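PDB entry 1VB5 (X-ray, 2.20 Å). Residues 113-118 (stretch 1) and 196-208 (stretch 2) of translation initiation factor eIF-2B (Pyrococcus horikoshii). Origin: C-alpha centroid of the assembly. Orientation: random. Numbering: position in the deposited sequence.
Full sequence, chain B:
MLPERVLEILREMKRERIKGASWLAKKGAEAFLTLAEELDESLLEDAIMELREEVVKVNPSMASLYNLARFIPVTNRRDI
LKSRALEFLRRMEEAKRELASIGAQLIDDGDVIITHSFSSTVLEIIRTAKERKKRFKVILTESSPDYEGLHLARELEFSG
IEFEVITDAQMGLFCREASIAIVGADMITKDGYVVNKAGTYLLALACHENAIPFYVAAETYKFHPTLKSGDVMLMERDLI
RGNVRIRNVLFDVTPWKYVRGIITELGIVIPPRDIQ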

# COMPACT_ATOMS: atom_id res chain seq x y z
N ILE B 113 4.02 3.16 -17.74
CA ILE B 113 4.52 3.95 -16.62
C ILE B 113 3.70 3.77 -15.34
O ILE B 113 2.49 3.92 -15.35
N ILE B 114 4.37 3.44 -14.24
CA ILE B 114 3.67 3.28 -12.98
C ILE B 114 4.11 4.42 -12.08
O ILE B 114 5.28 4.81 -12.09
N THR B 115 3.17 4.98 -11.33
CA THR B 115 3.47 6.09 -10.45
C THR B 115 2.63 5.96 -9.18
O THR B 115 1.76 5.09 -9.09
N HIS B 116 2.88 6.84 -8.22
CA HIS B 116 2.18 6.82 -6.94
C HIS B 116 1.89 8.25 -6.51
O HIS B 116 2.68 9.15 -6.78
N SER B 117 0.74 8.45 -5.87
CA SER B 117 0.31 9.77 -5.40
C SER B 117 0.15 10.77 -6.56
O SER B 117 0.06 10.37 -7.72
N PHE B 118 0.11 12.06 -6.23
CA PHE B 118 -0.04 13.10 -7.24
C PHE B 118 1.12 14.08 -7.23
O PHE B 118 1.53 14.58 -6.18
N ASN B 196 8.95 11.37 -0.06
CA ASN B 196 7.76 11.45 -0.89
C ASN B 196 6.60 10.77 -0.19
O ASN B 196 6.77 10.20 0.88
N LYS B 197 5.42 10.85 -0.79
CA LYS B 197 4.22 10.25 -0.22
C LYS B 197 4.50 8.83 0.31
O LYS B 197 5.18 8.04 -0.34
N ALA B 198 3.98 8.54 1.50
CA ALA B 198 4.16 7.23 2.12
C ALA B 198 3.78 6.15 1.12
O ALA B 198 2.72 6.22 0.48
N GLY B 199 4.64 5.14 0.98
CA GLY B 199 4.37 4.07 0.04
C GLY B 199 5.35 4.05 -1.13
O GLY B 199 5.53 3.01 -1.76
N THR B 200 5.97 5.19 -1.41
CA THR B 200 6.92 5.31 -2.51
C THR B 200 8.07 4.32 -2.30
O THR B 200 8.57 3.71 -3.25
N TYR B 201 8.49 4.18 -1.05
CA TYR B 201 9.57 3.27 -0.68
C TYR B 201 9.21 1.84 -1.12
O TYR B 201 10.03 1.14 -1.72
N LEU B 202 7.98 1.43 -0.84
CA LEU B 202 7.53 0.09 -1.21
C LEU B 202 7.54 -0.07 -2.72
O LEU B 202 7.90 -1.13 -3.24
N LEU B 203 7.13 0.97 -3.43
CA LEU B 203 7.12 0.92 -4.89
C LEU B 203 8.57 0.73 -5.34
O LEU B 203 8.86 -0.07 -6.23
N ALA B 204 9.47 1.48 -4.71
CA ALA B 204 10.88 1.43 -5.05
C ALA B 204 11.44 0.02 -4.82
O ALA B 204 12.18 -0.50 -5.65
N LEU B 205 11.07 -0.60 -3.71
CA LEU B 205 11.56 -1.95 -3.42
C LEU B 205 11.07 -2.97 -4.44
O LEU B 205 11.84 -3.78 -4.93
N ALA B 206 9.78 -2.92 -4.76
CA ALA B 206 9.19 -3.87 -5.71
C ALA B 206 9.76 -3.72 -7.11
O ALA B 206 10.03 -4.71 -7.80
N CYS B 207 9.93 -2.49 -7.55
CA CYS B 207 10.46 -2.26 -8.88
C CYS B 207 11.93 -2.69 -8.99
O CYS B 207 12.38 -3.16 -10.04
N HIS B 208 12.69 -2.56 -7.90
CA HIS B 208 14.09 -2.99 -7.92
C HIS B 208 14.15 -4.52 -8.03
O HIS B 208 14.98 -5.09 -8.74

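The contact centres on His 116, which follows Thr 115 in stretch 1 and has more of its surface covered by the other stretch than any other residue here. Its CA-to-CB bond points toward stretch 2. Chi1 is t (175°) and chi2 is 55°. This carries the ring to the turn that precedes the helix. There His 116 NE2 donates a hydrogen bond to Ala 198 O, with an N-to-O distance of 2.9 Å and an angle of 159° at the hydrogen. The acceptor lies at the ring edge, near its plane, as a ring N-H requires. His 116 ND1 is hydrogen-bonded elsewhere in the structure, so both ring nitrogens are satisfied.

The type II turn from Lys 197 to Thr 200 lies against the NE2 and CD2 side of this ring. Thr 200 OG1 also sits at the ring edge, 3.6 Å from His 116 CD2. Lys 197 CG is 3.7 Å from His 116 NE2. Gly 199, the N-cap residue, brings its CA to 3.9 Å from His 116 NE2. A CB at Gly 199 would lie 2.9 Å from that same nitrogen, a clash. Its backbone angles (113/-23) would also jam a CB against the carbonyl oxygen of Ala 198.

Leu 203 covers the next largest area. It points toward stretch 1 from the first turn of the helix, with chi1 t (-153°) and chi2 t (-156°). Leu 203 CD1 lies 4.1 Å from His 116 CB, and Leu 203 CD2 lies 4.3 Å from Ile 114 CG2. Ile 114 is t, t and points toward the helix. Its CG2 is also 4.3 Å from Cys 207 SG, one turn further along. Cys 207 has chi1 m and is covalently bonded to a group elsewhere in the structure. Thr 115, between Ile 114 and His 116, points its CB away.

Lys 197 and Ser 117 point toward each other's stretch. Their CB atoms, Lys 197 CB and Ser 117 CB, meet at 3.6 Å. Both have chi1 t. Their polar ends, Lys 197 NZ and Ser 117 OG, find hydrogen bonds elsewhere in the structure.

A small polar network braces the turn. Thr 200, with chi1 m, donates from OG1 to Lys 197 O at 2.7 Å. Thr 200 OG1 accepts from Asn 196 ND2 at 2.8 Å. Water 1 joins the stretches: it donates to His 116 O at 2.8 Å and accepts from Asn 196 ND2 at 3.0 Å. The amide of Asn 196 thus serves both the turn and the water bridge.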

# COMPACT_ATOMS: atom_id res chain seq x y z
CB ILE B 113 4.52 5.45 -16.97
CG1 ILE B 113 5.25 5.68 -18.30
CG2 ILE B 113 5.18 6.26 -15.86
CD1 ILE B 113 5.05 7.08 -18.87
CB ILE B 114 3.98 1.92 -12.30
CG1 ILE B 114 3.11 1.76 -11.05
CG2 ILE B 114 5.45 1.84 -11.91
CD1 ILE B 114 3.06 0.34 -10.50
CB THR B 115 3.19 7.46 -11.15
OG1 THR B 115 3.71 8.53 -10.34
CG2 THR B 115 1.70 7.66 -11.38
CB HIS B 116 3.07 6.10 -5.90
CG HIS B 116 2.53 6.11 -4.50
ND1 HIS B 116 1.27 5.64 -4.18
CD2 HIS B 116 3.08 6.52 -3.34
CE1 HIS B 116 1.08 5.77 -2.88
NE2 HIS B 116 2.16 6.30 -2.34
CB SER B 117 1.31 10.30 -4.38
OG SER B 117 0.81 11.46 -3.74
CB PHE B 118 -1.34 13.89 -7.02
CG PHE B 118 -1.51 15.05 -7.99
CD1 PHE B 118 -1.82 14.82 -9.33
CD2 PHE B 118 -1.31 16.36 -7.57
CE1 PHE B 118 -1.91 15.87 -10.24
CE2 PHE B 118 -1.40 17.43 -8.47
CZ PHE B 118 -1.70 17.18 -9.81
CB ASN B 196 8.03 10.79 -2.26
CG ASN B 196 7.01 11.18 -3.31
OD1 ASN B 196 6.74 12.36 -3.52
ND2 ASN B 196 6.45 10.19 -3.99
CB LYS B 197 3.11 10.19 -1.28
CG LYS B 197 1.79 9.64 -0.77
CD LYS B 197 1.13 10.60 0.21
CE LYS B 197 -0.01 9.92 0.97
NZ LYS B 197 -1.00 9.29 0.05
CB ALA B 198 3.29 7.13 3.35
CB THR B 200 7.50 6.74 -2.61
OG1 THR B 200 6.43 7.69 -2.74
CG2 THR B 200 8.42 6.86 -3.82
CB TYR B 201 9.79 3.34 0.83
CG TYR B 201 10.75 2.31 1.41
CD1 TYR B 201 12.07 2.21 0.96
CD2 TYR B 201 10.33 1.44 2.43
CE1 TYR B 201 12.96 1.29 1.52
CE2 TYR B 201 11.21 0.51 2.99
CZ TYR B 201 12.52 0.44 2.54
OH TYR B 201 13.39 -0.46 3.11
CB LEU B 202 6.12 -0.19 -0.67
CG LEU B 202 5.96 0.01 0.84
CD1 LEU B 202 4.51 -0.25 1.25
CD2 LEU B 202 6.91 -0.92 1.57
CB LEU B 203 6.57 2.22 -5.48
CG LEU B 203 5.89 2.21 -6.85
CD1 LEU B 203 5.97 3.59 -7.48
CD2 LEU B 203 6.54 1.19 -7.75
CB ALA B 204 11.67 2.45 -4.21
CB LEU B 205 11.14 -2.39 -2.01
CG LEU B 205 11.75 -1.62 -0.84
CD1 LEU B 205 11.15 -2.12 0.48
CD2 LEU B 205 13.26 -1.79 -0.84
CB ALA B 206 7.67 -3.69 -5.75
CB CYS B 207 10.24 -0.78 -9.25
SG CYS B 207 8.54 -0.34 -9.79
CB HIS B 208 14.81 -2.56 -6.64
CG HIS B 208 16.15 -3.20 -6.45
ND1 HIS B 208 17.28 -2.80 -7.14
CD2 HIS B 208 16.55 -4.22 -5.65
CE1 HIS B 208 18.31 -3.54 -6.77
NE2 HIS B 208 17.89 -4.41 -5.87
O HOH W 1 4.84 10.93 -6.46